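Local coordinates for protein phosphoribosylamine--glycine ligase (Thermotoga maritima, PDB 1VKZ) that catalyses the ATP-dependent joining of 5-phosphoribosylamine and glycine to give glycinamide ribonucleotide, a step of de novo purine biosynthesis, at residues P227-M232 with R336-A341; D330-A335 with G372-H377; L220-R225 with T405-I410; R26-G31 with L355-G360; Y117-A122 with P281-Y286. All coordinates share one frame; numbering follows the deposited sequence.

Contacts 1 to 4 are connected. Contact 2 pairs two strands of a six-stranded antiparallel sheet. Contact 1 touches it through Gly231 O and Arg374 NH1, 2.8 Å apart. Contact 3 meets contact 1 through Leu220 N and Pro227 O at 3.0 Å, and contact 2 through Thr405 N and Ala334 O at 2.9 Å. Contact 4 joins the sheet to the N-terminal domain; its Phe357 O lies 2.7 Å from His377 N of contact 2. Only contact 5, which holds the predicted magnesium ligand Glu285, stands apart, its centre about 31 Å from those of contacts 2 and 4. In contact 1 the Pro339 side chain is about 4 Å from that of Lys155, in the predicted ATP site.

Contact 1: P227-M232 with R336-A341; sequences PNTGGM and RGYPDA
A cis peptide bond joins Tyr338 to Pro339, and both residues press against 227-232. The cis bond folds Pro339 back, with its CB over one face of the Tyr338 ring, toward its rim. CG of Tyr338 is anti to the backbone N (chi1 -179°), which sends the ring out to the turn at Thr229-Gly231. There Gly230 N donates to Tyr338 OH at 3.2 Å, with an N-H...O angle of 161°. Thr229 comes at the same ring obliquely, its CB 3.4 Å from Tyr338 CE2. The selenium of Met232, a selenomethionine, lies at the ring edge. Met232 SE is 5.1 Å from the Tyr338 centroid, a Met-aromatic contact. An alanine in place of Tyr338 would probably leave Gly230 N without its acceptor and open a gap beside Thr229 and the selenium. Pro339 makes the other half of the contact. Pro339 CD meets Pro227 CG at 3.5 Å, proline against proline. Pro339 CG sits 3.4 Å from Asn228 O. Thr229 OG1 accepts from Gly231 N at 3.1 Å. The same hydroxyl is hydrogen-bonded to Lys218 O, which ties the turn to strand 215-219. The result is an ST turn in a glycine-rich loop of the ATP-grasp family region, held by a cis-proline loop of the C domain.

Contact 2: D330-A335 with G372-H377; sequences DVVLAA and GGRVLH
Leu333 O accepts two backbone hydrogen bonds from the neighbouring strand. Val375 N reaches Leu333 O at 2.9 Å and Leu376 N reaches it at 3.1 Å. Leu333 N returns a bond to Leu376 O at 2.8 Å. Beyond this pair of hydrogen bonds the register slips by one residue, and Ala334 pairs with Arg374. Ala335 N then donates to Gly373 O at 2.9 Å. On one face of the sheet Leu333 and Leu376 cross obliquely, with Leu333 CD1 4.2 Å from Leu376 CD1. Val332, Ala334, Arg374 and His377 project from the other face. Val332 divides its branches there: CG1 packs on the aliphatic part of Arg374, and CG2 lies obliquely beside the His377 ring. His377 ND1 is directed at Asp330 OD2, a hydrogen bond left in some doubt by the uncertain place of that oxygen. A second shell sets these groups. Arg374 NH1 is hydrogen-bonded to Gly231 O and Asp292 O, so its chain is held at the far end. Ala396 of helix 385-398 touches Leu333, while Phe358 of the next strand touches Leu376. The arrangement is a classic beta bulge between antiparallel strands 327-334 and 374-382 in the sheet of the C domain.

Contact 3: L220-R225 with T405-I410; sequences LMDGDR and TYRRDI
Arg407 lies against the turn 221-225, with Met221 O over the centre of one face of its guanidinium. Here loop 220-225 of the ATP-grasp region meets the C-terminal loop 405-410 of the C domain. The turn is closed by a G1 beta bulge, in which Asp224 and Arg225 both face Met221. In the close-packed part of the contact the Arg407 chain and guanidinium lie on two carbonyl oxygens. Met221 O is 3.4 Å from Arg407 CZ, and Leu220 O lies equally near Arg407 CG. Arg407 NE is buried here with no partner in the model. Arg407 NH1 has a bond to Arg219 O. Arg407 NH2 forms a salt bridge with Asp409 OD1 at 2.7 Å. Asp222 is also well covered, and Asp222 OD2 accepts a weak bond from Arg408 N at 2.9 Å. By contrast, Gly223, Asp224 and Arg408 form the exposed side. A bend in the Arg407 chain (chi3 68°) turns its end group to Asp224. Arg407 NH1 donates to Asp224 OD1 at 3.3 Å, in the guanidinium plane but from above the carboxylate plane. Arg407 NH2 makes a weak bond to Asp224 OD2, so one arginine links two acids in a network. Asp222 and Asp409 slide past each other with their OD2 atoms 4.1 Å apart, an approach that the nearby arginine charge would probably ease. Gly223 N donates to Asp409 OD2 at 3.2 Å and meets that oxygen from above the carboxylate plane.

Contact 4: R26-G31 with L355-G360; sequences REHAIG and LIFFAG
His28, Phe357 and Ala29 bury the most surface where helix 25-36 meets strand 356-364. His28 extends from the helix with CG anti to the backbone N (chi1 -175°). This brings His28 ND1 to the strand backbone, where it accepts from Phe358 N at 3.1 Å. The bond is almost straight, 177° at the hydrogen, and lies in the imidazole plane. At the other end of the ring NE2 is hydrogen-bonded to Asp53 OD2, which is consistent with a proton on NE2. Phe357 turns its edge to a face of His28, with planes 84° apart and centroids 5.7 Å apart. The same phenyl ring receives Ala29 on its face. CB of Ala29 stands 3.8 Å from the Phe357 centroid, a CH-pi contact. Trp32 of the helix also meets this ring edge-to-face. Phe358 runs alongside His28, rim to rim, with CD1 3.4 Å from His28 CE1. An alanine in place of His28 would probably leave Phe358 N and Asp53 without their mates and open a gap beside Phe357. The three rings form a buried aromatic cluster joining a helix of the Rossmann-like N domain to the C-domain sheet.

Contact 5: Y117-A122 with P281-Y286; sequences YGIRTA and PYILEY
Three hydrogen bonds hold Arg120 and Thr121 to the edge strand 280-287. Ile283 N donates to Arg120 O at 3.1 Å, nearly straight at 171°. Thr121 OG1 donates to Ile283 O at 3.0 Å. This hydroxyl is anti to the backbone N (chi1 -172°) and is also hydrogen-bonded to Lys111 NZ, so it is gripped from two partners. Arg120 NH1 donates to Pro281 O at 3.0 Å, near the plane of the guanidinium. A bend at chi3 (-50°) brings the end group back to that carbonyl. The extended first part of the Arg120 chain lays CG and CD across the Tyr282 ring. Arg120 CD sits over the middle of the face, 3.5 Å from the Tyr282 centroid, in a CH-pi contact. The charged end lies farther off, so any cation-pi attraction is weak. Thr121 C meets the edge of the same ring. The packing continues with Ile119. Ile119 CG2 presses on Ile283 CD1 at 3.3 Å, tighter than usual van der Waals contact. Ile119 CD1 touches Tyr286 OH at 3.6 Å, and this hydroxyl is hydrogen-bonded to Thr255. Gly118, at positive phi, ends helix 107-116 in a Schellman motif and starts the chain toward the strand. Farther along, Leu284 and Glu285 both face Gly273 in a classic beta bulge. Glu285 is a predicted magnesium ligand, as is Asn287 at the end of the strand. The contact thus joins a Schellman-capped helix end to the strand that carries the predicted magnesium ligands of the ATP-grasp fold.

Contact 1: P227-M232 with R336-A341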
# COMPACT_ATOMS: atom_id res chain seq x y z
N PRO A 227 -8.97 -4.92 15.39
CA PRO A 227 -7.59 -5.09 14.93
C PRO A 227 -7.26 -4.20 13.77
O PRO A 227 -8.13 -3.78 13.05
CB PRO A 227 -7.57 -6.54 14.45
CG PRO A 227 -8.96 -6.81 13.99
CD PRO A 227 -9.81 -6.09 15.03
N ASN A 228 -5.98 -3.95 13.57
CA ASN A 228 -5.50 -3.32 12.36
C ASN A 228 -5.66 -4.30 11.22
O ASN A 228 -5.58 -5.51 11.41
CB ASN A 228 -4.02 -2.94 12.48
CG ASN A 228 -3.79 -1.59 13.18
OD1 ASN A 228 -4.22 -0.54 12.67
ND2 ASN A 228 -3.11 -1.62 14.33
N THR A 229 -5.90 -3.75 10.03
CA THR A 229 -6.05 -4.52 8.79
C THR A 229 -5.17 -3.84 7.76
O THR A 229 -4.53 -2.84 8.04
CB THR A 229 -7.54 -4.52 8.28
OG1 THR A 229 -7.95 -3.21 7.90
CG2 THR A 229 -8.51 -4.91 9.35
N GLY A 230 -5.16 -4.39 6.56
CA GLY A 230 -4.41 -3.80 5.45
C GLY A 230 -5.17 -2.67 4.77
O GLY A 230 -4.62 -2.11 3.78
N GLY A 231 -6.42 -2.43 5.26
CA GLY A 231 -7.27 -1.27 4.96
C GLY A 231 -8.75 -1.57 4.71
O GLY A 231 -9.08 -2.34 3.84
N MSE A 232 -9.65 -0.92 5.45
CA MSE A 232 -11.11 -1.19 5.34
C MSE A 232 -11.90 -0.19 4.45
O MSE A 232 -13.11 -0.32 4.25
CB MSE A 232 -11.73 -1.29 6.72
CG MSE A 232 -11.26 -2.52 7.45
SE MSE A 232 -11.84 -4.18 6.53
CE MSE A 232 -13.82 -4.28 7.17
N ARG A 336 -15.89 -12.64 7.08
CA ARG A 336 -15.93 -12.92 8.49
C ARG A 336 -14.63 -13.61 8.90
O ARG A 336 -14.20 -14.57 8.25
CB ARG A 336 -17.10 -13.82 8.84
CG ARG A 336 -17.10 -14.24 10.31
CD ARG A 336 -18.23 -15.14 10.69
NE ARG A 336 -19.51 -14.45 10.56
CZ ARG A 336 -20.45 -14.73 9.67
NH1 ARG A 336 -20.30 -15.70 8.77
NH2 ARG A 336 -21.57 -14.01 9.69
N GLY A 337 -14.02 -13.12 9.97
CA GLY A 337 -12.73 -13.64 10.44
C GLY A 337 -11.52 -12.78 10.10
O GLY A 337 -10.47 -12.91 10.73
N TYR A 338 -11.66 -11.89 9.11
CA TYR A 338 -10.60 -11.00 8.70
C TYR A 338 -10.25 -10.03 9.81
O TYR A 338 -11.16 -9.42 10.34
CB TYR A 338 -11.06 -10.18 7.47
CG TYR A 338 -10.00 -9.23 6.94
CD1 TYR A 338 -8.86 -9.72 6.32
CD2 TYR A 338 -10.15 -7.85 7.03
CE1 TYR A 338 -7.88 -8.89 5.83
CE2 TYR A 338 -9.16 -6.99 6.54
CZ TYR A 338 -8.01 -7.52 5.95
OH TYR A 338 -6.99 -6.71 5.45
N PRO A 339 -8.96 -9.83 10.15
CA PRO A 339 -7.80 -10.39 9.45
C PRO A 339 -7.20 -11.71 9.95
O PRO A 339 -6.53 -12.39 9.18
CB PRO A 339 -6.75 -9.28 9.60
CG PRO A 339 -7.29 -8.34 10.66
CD PRO A 339 -8.52 -8.95 11.24
N ASP A 340 -7.40 -12.06 11.21
CA ASP A 340 -6.63 -13.14 11.80
C ASP A 340 -6.93 -14.53 11.22
O ASP A 340 -6.13 -15.46 11.37
CB ASP A 340 -6.82 -13.15 13.32
CG ASP A 340 -6.22 -11.90 14.00
OD1 ASP A 340 -5.89 -10.91 13.28
OD2 ASP A 340 -6.03 -11.84 15.24
N ALA A 341 -8.06 -14.67 10.53
CA ALA A 341 -8.53 -15.98 10.09
C ALA A 341 -9.77 -15.84 9.22
O ALA A 341 -10.86 -16.17 9.67
CB ALA A 341 -8.87 -16.85 11.32

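Contact 2: D330-A335 with G372-H377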
# COMPACT_ATOMS: atom_id res chain seq x y z
N ASP A 330 -13.99 4.11 -1.44
CA ASP A 330 -13.84 2.66 -1.50
C ASP A 330 -14.41 2.09 -0.20
O ASP A 330 -13.89 2.39 0.86
CB ASP A 330 -12.34 2.35 -1.64
CG ASP A 330 -12.03 0.86 -1.76
OD1 ASP A 330 -12.96 0.01 -1.68
OD2 ASP A 330 -10.85 0.47 -1.97
N VAL A 331 -15.49 1.31 -0.28
CA VAL A 331 -15.93 0.53 0.84
C VAL A 331 -15.46 -0.89 0.58
O VAL A 331 -15.88 -1.52 -0.38
CB VAL A 331 -17.49 0.56 1.09
CG1 VAL A 331 -17.91 -0.50 2.13
CG2 VAL A 331 -17.98 1.91 1.53
N VAL A 332 -14.58 -1.38 1.45
CA VAL A 332 -14.07 -2.71 1.36
C VAL A 332 -15.07 -3.66 2.04
O VAL A 332 -15.43 -3.46 3.21
CB VAL A 332 -12.67 -2.82 2.03
CG1 VAL A 332 -12.10 -4.23 1.83
CG2 VAL A 332 -11.69 -1.79 1.46
N LEU A 333 -15.51 -4.69 1.30
CA LEU A 333 -16.14 -5.86 1.92
C LEU A 333 -15.10 -6.97 2.14
O LEU A 333 -14.41 -7.40 1.22
CB LEU A 333 -17.31 -6.39 1.09
CG LEU A 333 -18.20 -5.31 0.51
CD1 LEU A 333 -19.22 -5.97 -0.43
CD2 LEU A 333 -18.85 -4.54 1.60
N ALA A 334 -15.00 -7.40 3.39
CA ALA A 334 -14.09 -8.45 3.79
C ALA A 334 -14.87 -9.65 4.36
O ALA A 334 -16.08 -9.60 4.58
CB ALA A 334 -13.10 -7.93 4.81
N ALA A 335 -14.17 -10.75 4.54
CA ALA A 335 -14.78 -11.96 5.04
C ALA A 335 -14.90 -11.94 6.55
O ALA A 335 -14.09 -11.33 7.24
CB ALA A 335 -13.97 -13.16 4.61
N GLY A 372 -10.06 -14.96 0.24
CA GLY A 372 -9.08 -14.00 0.74
C GLY A 372 -9.73 -13.13 1.78
O GLY A 372 -10.98 -13.08 1.90
N GLY A 373 -8.91 -12.41 2.53
CA GLY A 373 -9.42 -11.58 3.63
C GLY A 373 -10.34 -10.48 3.17
O GLY A 373 -11.44 -10.33 3.66
N ARG A 374 -9.83 -9.69 2.23
CA ARG A 374 -10.58 -8.64 1.59
C ARG A 374 -11.08 -9.19 0.26
O ARG A 374 -10.30 -9.66 -0.60
CB ARG A 374 -9.71 -7.41 1.40
CG ARG A 374 -9.16 -6.95 2.74
CD ARG A 374 -8.50 -5.57 2.77
NE ARG A 374 -7.19 -5.56 2.12
CZ ARG A 374 -6.48 -4.46 1.89
NH1 ARG A 374 -6.95 -3.28 2.25
NH2 ARG A 374 -5.32 -4.55 1.29
N VAL A 375 -12.41 -9.13 0.10
CA VAL A 375 -13.10 -9.80 -0.99
C VAL A 375 -13.28 -8.80 -2.12
O VAL A 375 -12.73 -8.96 -3.23
CB VAL A 375 -14.45 -10.40 -0.50
CG1 VAL A 375 -15.12 -11.30 -1.55
CG2 VAL A 375 -14.20 -11.20 0.74
N LEU A 376 -14.02 -7.75 -1.82
CA LEU A 376 -14.39 -6.76 -2.82
C LEU A 376 -14.14 -5.34 -2.36
O LEU A 376 -14.27 -5.01 -1.18
CB LEU A 376 -15.89 -6.86 -3.18
CG LEU A 376 -16.32 -8.23 -3.69
CD1 LEU A 376 -17.79 -8.49 -3.43
CD2 LEU A 376 -16.02 -8.37 -5.17
N HIS A 377 -13.88 -4.48 -3.35
CA HIS A 377 -13.86 -3.07 -3.17
C HIS A 377 -15.06 -2.51 -3.91
O HIS A 377 -15.13 -2.60 -5.12
CB HIS A 377 -12.54 -2.56 -3.70
CG HIS A 377 -11.38 -3.22 -3.03
ND1 HIS A 377 -10.58 -2.55 -2.12
CD2 HIS A 377 -10.94 -4.49 -3.07
CE1 HIS A 377 -9.67 -3.39 -1.66
NE2 HIS A 377 -9.86 -4.57 -2.22

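Contact 3: L220-R225 with T405-I410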
# COMPACT_ATOMS: atom_id res chain seq x y z
N LEU A 220 -10.44 -2.49 11.72
CA LEU A 220 -11.49 -3.33 11.17
C LEU A 220 -12.89 -2.76 11.41
O LEU A 220 -13.81 -3.01 10.64
CB LEU A 220 -11.40 -4.69 11.84
CG LEU A 220 -12.37 -5.82 11.45
CD1 LEU A 220 -12.06 -6.34 10.05
CD2 LEU A 220 -12.25 -6.89 12.50
N MSE A 221 -13.05 -2.02 12.50
CA MSE A 221 -14.35 -1.65 13.00
C MSE A 221 -14.54 -0.16 13.16
O MSE A 221 -13.59 0.60 13.30
CB MSE A 221 -14.60 -2.32 14.34
CG MSE A 221 -14.21 -3.78 14.37
SE MSE A 221 -14.84 -4.55 16.00
CE MSE A 221 -14.72 -6.51 15.50
N ASP A 222 -15.82 0.22 13.18
CA ASP A 222 -16.24 1.60 13.13
C ASP A 222 -15.77 2.28 14.38
O ASP A 222 -15.66 1.65 15.42
CB ASP A 222 -17.76 1.70 13.02
CG ASP A 222 -18.31 1.07 11.74
OD1 ASP A 222 -18.03 -0.12 11.47
OD2 ASP A 222 -19.04 1.69 10.95
N GLY A 223 -15.46 3.57 14.27
CA GLY A 223 -14.87 4.29 15.38
C GLY A 223 -13.46 3.78 15.63
O GLY A 223 -12.99 3.77 16.76
N ASP A 224 -12.80 3.35 14.55
CA ASP A 224 -11.45 2.79 14.58
C ASP A 224 -11.16 1.88 15.77
O ASP A 224 -10.17 2.05 16.51
CB ASP A 224 -10.42 3.90 14.37
CG ASP A 224 -10.30 4.27 12.89
OD1 ASP A 224 -9.63 3.52 12.12
OD2 ASP A 224 -10.86 5.28 12.41
N ARG A 225 -12.03 0.89 15.93
CA ARG A 225 -11.87 -0.17 16.90
C ARG A 225 -11.49 -1.45 16.20
O ARG A 225 -11.49 -1.52 14.97
CB ARG A 225 -13.17 -0.38 17.68
CG ARG A 225 -13.77 0.88 18.29
CD ARG A 225 -14.86 0.59 19.27
NE ARG A 225 -14.33 -0.24 20.35
CZ ARG A 225 -13.81 0.20 21.49
NH1 ARG A 225 -13.77 1.50 21.79
NH2 ARG A 225 -13.34 -0.67 22.37
N THR A 405 -18.49 -8.48 5.77
CA THR A 405 -17.98 -7.61 6.82
C THR A 405 -17.51 -6.23 6.32
O THR A 405 -16.58 -6.12 5.50
CB THR A 405 -16.80 -8.32 7.51
OG1 THR A 405 -17.26 -9.53 8.11
CG2 THR A 405 -16.25 -7.50 8.66
N TYR A 406 -18.13 -5.18 6.84
CA TYR A 406 -17.76 -3.86 6.43
C TYR A 406 -18.01 -2.76 7.44
O TYR A 406 -18.73 -2.95 8.40
CB TYR A 406 -18.40 -3.50 5.10
CG TYR A 406 -19.88 -3.21 5.08
CD1 TYR A 406 -20.79 -4.21 4.85
CD2 TYR A 406 -20.36 -1.90 5.16
CE1 TYR A 406 -22.16 -3.94 4.75
CE2 TYR A 406 -21.74 -1.61 5.06
CZ TYR A 406 -22.62 -2.64 4.85
OH TYR A 406 -23.97 -2.42 4.74
N ARG A 407 -17.37 -1.61 7.19
CA ARG A 407 -17.49 -0.42 8.01
C ARG A 407 -18.46 0.54 7.36
O ARG A 407 -18.28 0.92 6.21
CB ARG A 407 -16.16 0.31 8.11
CG ARG A 407 -15.12 -0.41 8.88
CD ARG A 407 -13.82 0.37 9.01
NE ARG A 407 -13.97 1.57 9.83
CZ ARG A 407 -12.99 2.26 10.37
NH1 ARG A 407 -11.72 1.90 10.22
NH2 ARG A 407 -13.27 3.34 11.07
N ARG A 408 -19.45 0.96 8.13
CA ARG A 408 -20.44 1.96 7.68
C ARG A 408 -19.94 3.36 8.00
O ARG A 408 -20.59 4.35 7.70
CB ARG A 408 -21.77 1.72 8.37
CG ARG A 408 -22.32 0.34 8.13
CD ARG A 408 -22.90 -0.31 9.35
NE ARG A 408 -24.01 -1.19 8.99
CZ ARG A 408 -23.87 -2.38 8.41
NH1 ARG A 408 -22.67 -2.87 8.09
NH2 ARG A 408 -24.97 -3.09 8.14
N ASP A 409 -18.76 3.37 8.62
CA ASP A 409 -17.95 4.51 8.99
C ASP A 409 -17.41 5.38 7.86
O ASP A 409 -17.09 6.54 8.08
CB ASP A 409 -16.70 3.93 9.68
CG ASP A 409 -16.16 4.82 10.73
OD1 ASP A 409 -15.02 5.31 10.57
OD2 ASP A 409 -16.81 5.08 11.75
N ILE A 410 -17.25 4.82 6.67
CA ILE A 410 -16.32 5.38 5.70
C ILE A 410 -16.77 6.73 5.16
O ILE A 410 -17.91 6.88 4.79
CB ILE A 410 -16.02 4.31 4.58
CG1 ILE A 410 -15.20 3.18 5.22
CG2 ILE A 410 -15.26 4.89 3.41
CD1 ILE A 410 -15.13 1.94 4.42

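Contact 4: R26-G31 with L355-G360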
# COMPACT_ATOMS: atom_id res chain seq x y z
N ARG A 26 -5.92 -3.52 -5.86
CA ARG A 26 -4.90 -2.59 -6.40
C ARG A 26 -4.53 -3.02 -7.80
O ARG A 26 -4.54 -2.22 -8.73
CB ARG A 26 -3.68 -2.64 -5.50
CG ARG A 26 -2.44 -1.90 -5.92
CD ARG A 26 -1.35 -1.94 -4.84
NE ARG A 26 -1.04 -3.31 -4.40
CZ ARG A 26 -0.57 -3.68 -3.20
NH1 ARG A 26 -0.32 -2.80 -2.23
NH2 ARG A 26 -0.34 -4.96 -2.95
N GLU A 27 -4.26 -4.30 -7.95
CA GLU A 27 -3.83 -4.87 -9.19
C GLU A 27 -4.95 -4.77 -10.21
O GLU A 27 -4.74 -4.37 -11.36
CB GLU A 27 -3.43 -6.32 -8.97
CG GLU A 27 -2.09 -6.49 -8.25
CD GLU A 27 -2.10 -6.22 -6.75
OE1 GLU A 27 -3.14 -6.36 -6.05
OE2 GLU A 27 -1.03 -5.91 -6.23
N HIS A 28 -6.15 -5.11 -9.78
CA HIS A 28 -7.31 -5.04 -10.64
C HIS A 28 -7.60 -3.59 -10.98
O HIS A 28 -7.88 -3.28 -12.12
CB HIS A 28 -8.51 -5.75 -9.98
CG HIS A 28 -9.72 -5.83 -10.86
ND1 HIS A 28 -10.98 -6.06 -10.36
CD2 HIS A 28 -9.86 -5.70 -12.20
CE1 HIS A 28 -11.85 -6.06 -11.36
NE2 HIS A 28 -11.20 -5.83 -12.48
N ALA A 29 -7.51 -2.69 -10.02
CA ALA A 29 -7.67 -1.28 -10.31
C ALA A 29 -6.64 -0.79 -11.37
O ALA A 29 -7.01 -0.15 -12.37
CB ALA A 29 -7.58 -0.48 -9.06
N ILE A 30 -5.38 -1.12 -11.16
CA ILE A 30 -4.34 -0.73 -12.11
C ILE A 30 -4.61 -1.32 -13.51
O ILE A 30 -4.60 -0.60 -14.50
CB ILE A 30 -2.98 -1.11 -11.59
CG1 ILE A 30 -2.65 -0.26 -10.36
CG2 ILE A 30 -1.96 -0.85 -12.65
CD1 ILE A 30 -1.45 -0.73 -9.59
N GLY A 31 -4.96 -2.58 -13.56
CA GLY A 31 -5.35 -3.19 -14.83
C GLY A 31 -6.61 -2.64 -15.41
O GLY A 31 -6.81 -2.68 -16.59
N LEU A 355 -19.05 -0.04 -10.03
CA LEU A 355 -17.63 -0.20 -10.08
C LEU A 355 -17.17 -1.00 -8.88
O LEU A 355 -17.15 -0.52 -7.77
CB LEU A 355 -16.94 1.15 -10.10
CG LEU A 355 -15.45 1.05 -10.39
CD1 LEU A 355 -15.23 0.33 -11.71
CD2 LEU A 355 -14.85 2.46 -10.41
N ILE A 356 -16.77 -2.24 -9.13
CA ILE A 356 -16.20 -3.10 -8.11
C ILE A 356 -14.80 -3.48 -8.53
O ILE A 356 -14.54 -3.68 -9.70
CB ILE A 356 -17.06 -4.38 -7.92
CG1 ILE A 356 -18.49 -4.01 -7.60
CG2 ILE A 356 -16.51 -5.27 -6.77
CD1 ILE A 356 -19.38 -5.17 -7.55
N PHE A 357 -13.88 -3.52 -7.57
CA PHE A 357 -12.58 -4.11 -7.77
C PHE A 357 -12.55 -5.35 -6.93
O PHE A 357 -12.95 -5.32 -5.79
CB PHE A 357 -11.48 -3.15 -7.37
CG PHE A 357 -11.44 -1.91 -8.20
CD1 PHE A 357 -11.32 -1.99 -9.59
CD2 PHE A 357 -11.49 -0.67 -7.61
CE1 PHE A 357 -11.26 -0.84 -10.36
CE2 PHE A 357 -11.45 0.47 -8.38
CZ PHE A 357 -11.33 0.39 -9.74
N PHE A 358 -12.08 -6.44 -7.51
CA PHE A 358 -12.08 -7.74 -6.91
C PHE A 358 -10.71 -8.05 -6.38
O PHE A 358 -9.68 -7.69 -6.98
CB PHE A 358 -12.45 -8.78 -7.95
CG PHE A 358 -13.85 -8.62 -8.49
CD1 PHE A 358 -14.10 -7.79 -9.56
CD2 PHE A 358 -14.90 -9.32 -7.93
CE1 PHE A 358 -15.36 -7.63 -10.04
CE2 PHE A 358 -16.17 -9.17 -8.43
CZ PHE A 358 -16.40 -8.32 -9.48
N ALA A 359 -10.69 -8.75 -5.25
CA ALA A 359 -9.43 -9.16 -4.63
C ALA A 359 -9.56 -10.62 -4.28
O ALA A 359 -9.31 -11.49 -5.13
CB ALA A 359 -9.15 -8.32 -3.40
N GLY A 360 -9.98 -10.92 -3.06
CA GLY A 360 -10.11 -12.30 -2.61
C GLY A 360 -11.35 -12.99 -3.15
O GLY A 360 -12.24 -13.36 -2.38

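Contact 5: Y117-A122 with P281-Y286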
# COMPACT_ATOMS: atom_id res chain seq x y z
N TYR A 117 20.88 11.15 4.66
CA TYR A 117 20.48 12.13 3.69
C TYR A 117 19.59 13.26 4.26
O TYR A 117 18.96 14.01 3.51
CB TYR A 117 19.87 11.37 2.49
CG TYR A 117 20.92 10.55 1.78
CD1 TYR A 117 21.91 11.16 1.01
CD2 TYR A 117 20.98 9.16 1.92
CE1 TYR A 117 22.91 10.43 0.37
CE2 TYR A 117 21.99 8.41 1.27
CZ TYR A 117 22.94 9.06 0.50
OH TYR A 117 23.93 8.37 -0.15
N GLY A 118 19.55 13.41 5.58
CA GLY A 118 18.84 14.52 6.24
C GLY A 118 17.33 14.53 6.03
O GLY A 118 16.75 15.58 5.82
N ILE A 119 16.72 13.34 6.08
CA ILE A 119 15.30 13.16 5.85
C ILE A 119 14.60 13.09 7.22
O ILE A 119 14.95 12.28 8.09
CB ILE A 119 15.07 11.88 5.03
CG1 ILE A 119 15.65 12.03 3.61
CG2 ILE A 119 13.59 11.55 4.94
CD1 ILE A 119 16.09 10.74 3.03
N ARG A 120 13.61 13.95 7.40
CA ARG A 120 13.05 14.17 8.71
C ARG A 120 12.32 12.93 9.16
O ARG A 120 11.39 12.47 8.52
CB ARG A 120 12.14 15.39 8.72
CG ARG A 120 11.60 15.75 10.10
CD ARG A 120 10.62 16.94 10.11
NE ARG A 120 11.14 18.12 9.40
CZ ARG A 120 10.96 18.38 8.10
NH1 ARG A 120 10.27 17.57 7.32
NH2 ARG A 120 11.48 19.49 7.57
N THR A 121 12.78 12.37 10.27
CA THR A 121 12.21 11.16 10.79
C THR A 121 12.38 11.16 12.30
O THR A 121 13.12 11.96 12.83
CB THR A 121 12.88 9.93 10.10
OG1 THR A 121 12.21 8.73 10.45
CG2 THR A 121 14.32 9.70 10.57
N ALA A 122 11.66 10.29 12.97
CA ALA A 122 11.73 10.18 14.41
C ALA A 122 13.09 9.71 14.83
O ALA A 122 13.73 8.95 14.12
CB ALA A 122 10.68 9.21 14.93
N PRO A 281 6.13 17.25 8.29
CA PRO A 281 5.98 15.85 7.98
C PRO A 281 7.24 15.03 8.27
O PRO A 281 8.34 15.38 7.81
CB PRO A 281 5.68 15.87 6.48
CG PRO A 281 6.41 17.02 5.98
CD PRO A 281 6.44 18.03 7.08
N TYR A 282 7.02 13.94 9.02
CA TYR A 282 8.02 12.91 9.34
C TYR A 282 7.67 11.63 8.60
O TYR A 282 6.48 11.26 8.48
CB TYR A 282 8.03 12.63 10.84
CG TYR A 282 8.54 13.75 11.67
CD1 TYR A 282 7.76 14.87 11.91
CD2 TYR A 282 9.80 13.71 12.22
CE1 TYR A 282 8.24 15.92 12.68
CE2 TYR A 282 10.30 14.76 12.98
CZ TYR A 282 9.52 15.85 13.21
OH TYR A 282 10.01 16.87 13.98
N ILE A 283 8.72 10.96 8.10
CA ILE A 283 8.58 9.67 7.44
C ILE A 283 8.61 8.55 8.44
O ILE A 283 9.64 8.30 9.06
CB ILE A 283 9.68 9.44 6.40
CG1 ILE A 283 9.60 10.53 5.32
CG2 ILE A 283 9.53 8.05 5.79
CD1 ILE A 283 10.60 10.42 4.23
N LEU A 284 7.46 7.87 8.56
CA LEU A 284 7.28 6.70 9.40
C LEU A 284 7.80 5.46 8.75
O LEU A 284 8.21 4.54 9.45
CB LEU A 284 5.81 6.48 9.71
CG LEU A 284 5.17 7.62 10.50
CD1 LEU A 284 3.75 7.25 10.83
CD2 LEU A 284 5.99 7.88 11.74
N GLU A 285 7.75 5.43 7.42
CA GLU A 285 8.21 4.29 6.65
C GLU A 285 8.08 4.58 5.18
O GLU A 285 7.33 5.44 4.75
CB GLU A 285 7.45 3.01 6.99
CG GLU A 285 6.04 2.99 6.47
CD GLU A 285 5.23 1.81 6.96
OE1 GLU A 285 5.62 1.11 7.94
OE2 GLU A 285 4.17 1.59 6.33
N TYR A 286 8.85 3.84 4.41
CA TYR A 286 8.84 3.84 2.96
C TYR A 286 8.17 2.53 2.50
O TYR A 286 8.43 1.47 3.05
CB TYR A 286 10.28 3.83 2.45
CG TYR A 286 11.06 5.12 2.57
CD1 TYR A 286 10.58 6.30 2.02
CD2 TYR A 286 12.30 5.14 3.17
CE1 TYR A 286 11.31 7.47 2.13
CE2 TYR A 286 13.04 6.29 3.27
CZ TYR A 286 12.53 7.44 2.75
OH TYR A 286 13.28 8.58 2.82